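PDB 7C28: synergistic-type venom protein S2C4 from Dendroaspis jamesoni kaimosae, which enhances the toxicity of other venom toxins, acting synergistically with them, and forms a homodimer of unusual quaternary structure. Local coordinates for the interface of chains A and B. Numbering follows the deposited sequence. Chains: chain A/B, Synergistic-type venom protein S2C4.

Contact 1: the interface of chains A and B. Residues chain A 34; chain B 31, 37-38.
A:Lys34 lies alongside B:Asp37, and its stem also touches B:Met31, in the dimer interface of this three-finger toxin. The fold takes its name from loops that project from a disulfide-bonded core. A:Lys34 sits in the turn between strands 23-32 and 35-43, the hairpin that forms the central finger, and it reaches over the same finger of the other subunit. Two kinds of contact show how a fingertip lysine can grip a neighbouring strand with both its charge and its carbon chain.

The charge contact is a salt bridge between the ammonium NZ of A:Lys34 and the carboxylate OD2 of B:Asp37, 3.6 Å apart. The two side chains run side by side and point the same way. NZ stands over a flat face of the carboxylate, nearer OD2 than OD1, instead of approaching in its plane. The attraction is therefore better read as a loose electrostatic pairing than as a directed bond. The methylene CE of A:Lys34 lies over that face too, 3.5 Å from OD2 of B:Asp37. In B:Asp37, CG is anti to the backbone N (chi1 -163°), which carries the carboxylate alongside the lysine's outer end. The nearby acid would probably favour a charged lysine.

Van der Waals contact runs along the rest of the chain. The lysine is bent at both ends of an extended middle, where CD of A:Lys34 packs 3.9 Å from the CA of B:Asp37, flank against backbone. The same methylene touches the following peptide, with the backbone N of B:Val38 4.2 Å from CD of A:Lys34. At the root of the side chain, CB of A:Lys34 meets the methyl CE of B:Met31 at 4.2 Å. The methionine comes from the turn end of its own finger, and its bend at chi3 (-62°) brings the methyl group, not the sulfur, to the lysine.

Contact 2: the interface of chains A and B. Residues chain A 28, 34, 36, 52; chain B 26, 28, 38.
The central fingers of the two subunits meet here through their hairpin strands, 23-32 and 35-43 in chain A and 23-30 and 35-43 in chain B, a case of an aromatic cluster closing a two-fold interface. B:Trp28 sets the edge of its indole against a face of the A:Tyr36 phenol ring. The planes are turned 75° and the centroids of the phenol and the five-membered ring lie 4.7 Å apart. The indole NE1 of B:Trp28 is the tip of the wedge: it stands above the phenol plane, displaced toward the hydroxyl-bearing rim, 3.4 Å from CZ of A:Tyr36. B:Val38 lies on a face of the same indole within its own chain, and its CG2 also reaches the A:Tyr36 ring at CE2, 4.0 Å away. One methyl thus backs the tryptophan and touches the tyrosine it probes.

A:Trp28 and B:Trp28 slide past each other in opposite directions and meet through equivalent atoms, CD1 to CD1 at 3.8 Å, so the two-fold axis passes close by.

Beyond the aromatic rings the link becomes polar. Water 1 lies at the edge of the A:Tyr36 ring, in its plane, 2.7 Å from the phenol OH. The same water is 3.1 Å from the backbone O of A:Asn52 and 3.1 Å from the ammonium NZ of B:Lys26.

Contact 1: the interface of chains A and B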
# COMPACT_ATOMS: atom_id res chain seq x y z
N LYS A 34 11.09 4.77 -5.82
CA LYS A 34 11.20 3.98 -4.59
C LYS A 34 11.04 4.81 -3.33
O LYS A 34 11.34 4.32 -2.23
CB LYS A 34 12.51 3.19 -4.54
CG LYS A 34 12.88 2.51 -5.85
CD LYS A 34 12.19 1.17 -6.03
CE LYS A 34 12.88 0.33 -7.08
NZ LYS A 34 14.27 -0.02 -6.66
N MET B 31 12.64 -1.15 2.37
CA MET B 31 14.09 -1.18 2.48
C MET B 31 14.60 -0.31 3.61
O MET B 31 15.68 -0.57 4.16
CB MET B 31 14.75 -0.70 1.17
CG MET B 31 14.38 -1.49 -0.07
SD MET B 31 15.10 -0.76 -1.56
CE MET B 31 14.30 0.85 -1.58
N ASP B 37 10.90 -0.94 -2.18
CA ASP B 37 11.14 -1.59 -3.47
C ASP B 37 9.83 -2.20 -3.96
O ASP B 37 9.28 -3.10 -3.32
CB ASP B 37 12.22 -2.66 -3.33
CG ASP B 37 12.81 -3.09 -4.67
OD1 ASP B 37 13.90 -3.70 -4.65
OD2 ASP B 37 12.19 -2.83 -5.72
N VAL B 38 9.36 -1.74 -5.12
CA VAL B 38 8.05 -2.10 -5.66
C VAL B 38 8.23 -3.23 -6.67
O VAL B 38 8.81 -3.03 -7.74
CB VAL B 38 7.36 -0.90 -6.30
CG1 VAL B 38 5.97 -1.28 -6.79
CG2 VAL B 38 7.29 0.25 -5.29

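Contact 2: the interface of chains A and B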
# COMPACT_ATOMS: atom_id res chain seq x y z
N TRP A 28 0.30 5.45 0.82
CA TRP A 28 1.60 5.61 0.17
C TRP A 28 1.45 6.62 -0.96
O TRP A 28 0.79 6.34 -1.97
CB TRP A 28 2.10 4.26 -0.36
CG TRP A 28 2.81 3.39 0.65
CD1 TRP A 28 4.16 3.23 0.80
CD2 TRP A 28 2.20 2.53 1.63
NE1 TRP A 28 4.43 2.34 1.81
CE2 TRP A 28 3.25 1.89 2.34
CE3 TRP A 28 0.88 2.24 1.97
CZ2 TRP A 28 3.00 0.99 3.37
CZ3 TRP A 28 0.64 1.34 3.00
CH2 TRP A 28 1.69 0.73 3.69
N LYS A 34 11.09 4.77 -5.82
CA LYS A 34 11.20 3.98 -4.59
C LYS A 34 11.04 4.81 -3.33
O LYS A 34 11.34 4.32 -2.23
CB LYS A 34 12.51 3.19 -4.54
CG LYS A 34 12.88 2.51 -5.85
CD LYS A 34 12.19 1.17 -6.03
CE LYS A 34 12.88 0.33 -7.08
NZ LYS A 34 14.27 -0.02 -6.66
N TYR A 36 8.59 7.01 -0.91
CA TYR A 36 7.19 7.19 -0.58
C TYR A 36 7.02 7.82 0.79
O TYR A 36 7.70 7.43 1.75
CB TYR A 36 6.43 5.86 -0.62
CG TYR A 36 6.26 5.32 -2.02
CD1 TYR A 36 5.16 5.67 -2.79
CD2 TYR A 36 7.21 4.47 -2.57
CE1 TYR A 36 5.01 5.19 -4.06
CE2 TYR A 36 7.06 3.98 -3.85
CZ TYR A 36 5.96 4.35 -4.59
OH TYR A 36 5.81 3.86 -5.86
N ASN A 52 -0.83 5.88 -8.54
CA ASN A 52 0.53 5.40 -8.33
C ASN A 52 0.81 5.02 -6.87
O ASN A 52 1.98 4.94 -6.48
CB ASN A 52 1.53 6.45 -8.80
CG ASN A 52 1.29 7.80 -8.16
OD1 ASN A 52 1.60 8.01 -6.98
ND2 ASN A 52 0.71 8.72 -8.92
N LYS B 26 1.33 -5.13 -7.72
CA LYS B 26 2.39 -4.28 -7.20
C LYS B 26 2.60 -4.62 -5.73
O LYS B 26 1.62 -4.74 -4.98
CB LYS B 26 2.06 -2.79 -7.33
CG LYS B 26 1.72 -2.31 -8.72
CD LYS B 26 1.28 -0.85 -8.72
CE LYS B 26 2.46 0.10 -8.53
NZ LYS B 26 2.11 1.53 -8.79
N TRP B 28 4.85 -3.47 -2.30
CA TRP B 28 5.75 -2.55 -1.63
C TRP B 28 6.53 -3.31 -0.56
O TRP B 28 5.98 -3.70 0.47
CB TRP B 28 4.97 -1.40 -0.99
CG TRP B 28 4.59 -0.31 -1.95
CD1 TRP B 28 5.19 0.90 -2.08
CD2 TRP B 28 3.52 -0.34 -2.90
NE1 TRP B 28 4.56 1.63 -3.06
CE2 TRP B 28 3.53 0.89 -3.58
CE3 TRP B 28 2.55 -1.29 -3.24
CZ2 TRP B 28 2.61 1.20 -4.58
CZ3 TRP B 28 1.64 -0.98 -4.24
CH2 TRP B 28 1.68 0.26 -4.89
N VAL B 38 9.36 -1.74 -5.12
CA VAL B 38 8.05 -2.10 -5.66
C VAL B 38 8.23 -3.23 -6.67
O VAL B 38 8.81 -3.03 -7.74
CB VAL B 38 7.36 -0.90 -6.30
CG1 VAL B 38 5.97 -1.28 -6.79
CG2 VAL B 38 7.29 0.25 -5.29
O HOH W 1 4.34 3.57 -8.05

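Contact 1 and contact 2 are neighbouring patches, with the centres of their C-alpha atoms about 6 Å apart, and they share A:Lys34 and B:Val38. Contact 1 joins the turn of one central finger to the hairpin of the other, whereas contact 2 lies further along the strands and brings in a segment around A:Asn52. Two-fold symmetry repeats both with the chains exchanged, so the fingers embrace mutually. This non-covalent surface would complement the interchain disulfide expected between A:Cys54 and B:Cys54, which falls close in sequence to that segment, in holding the homodimer together.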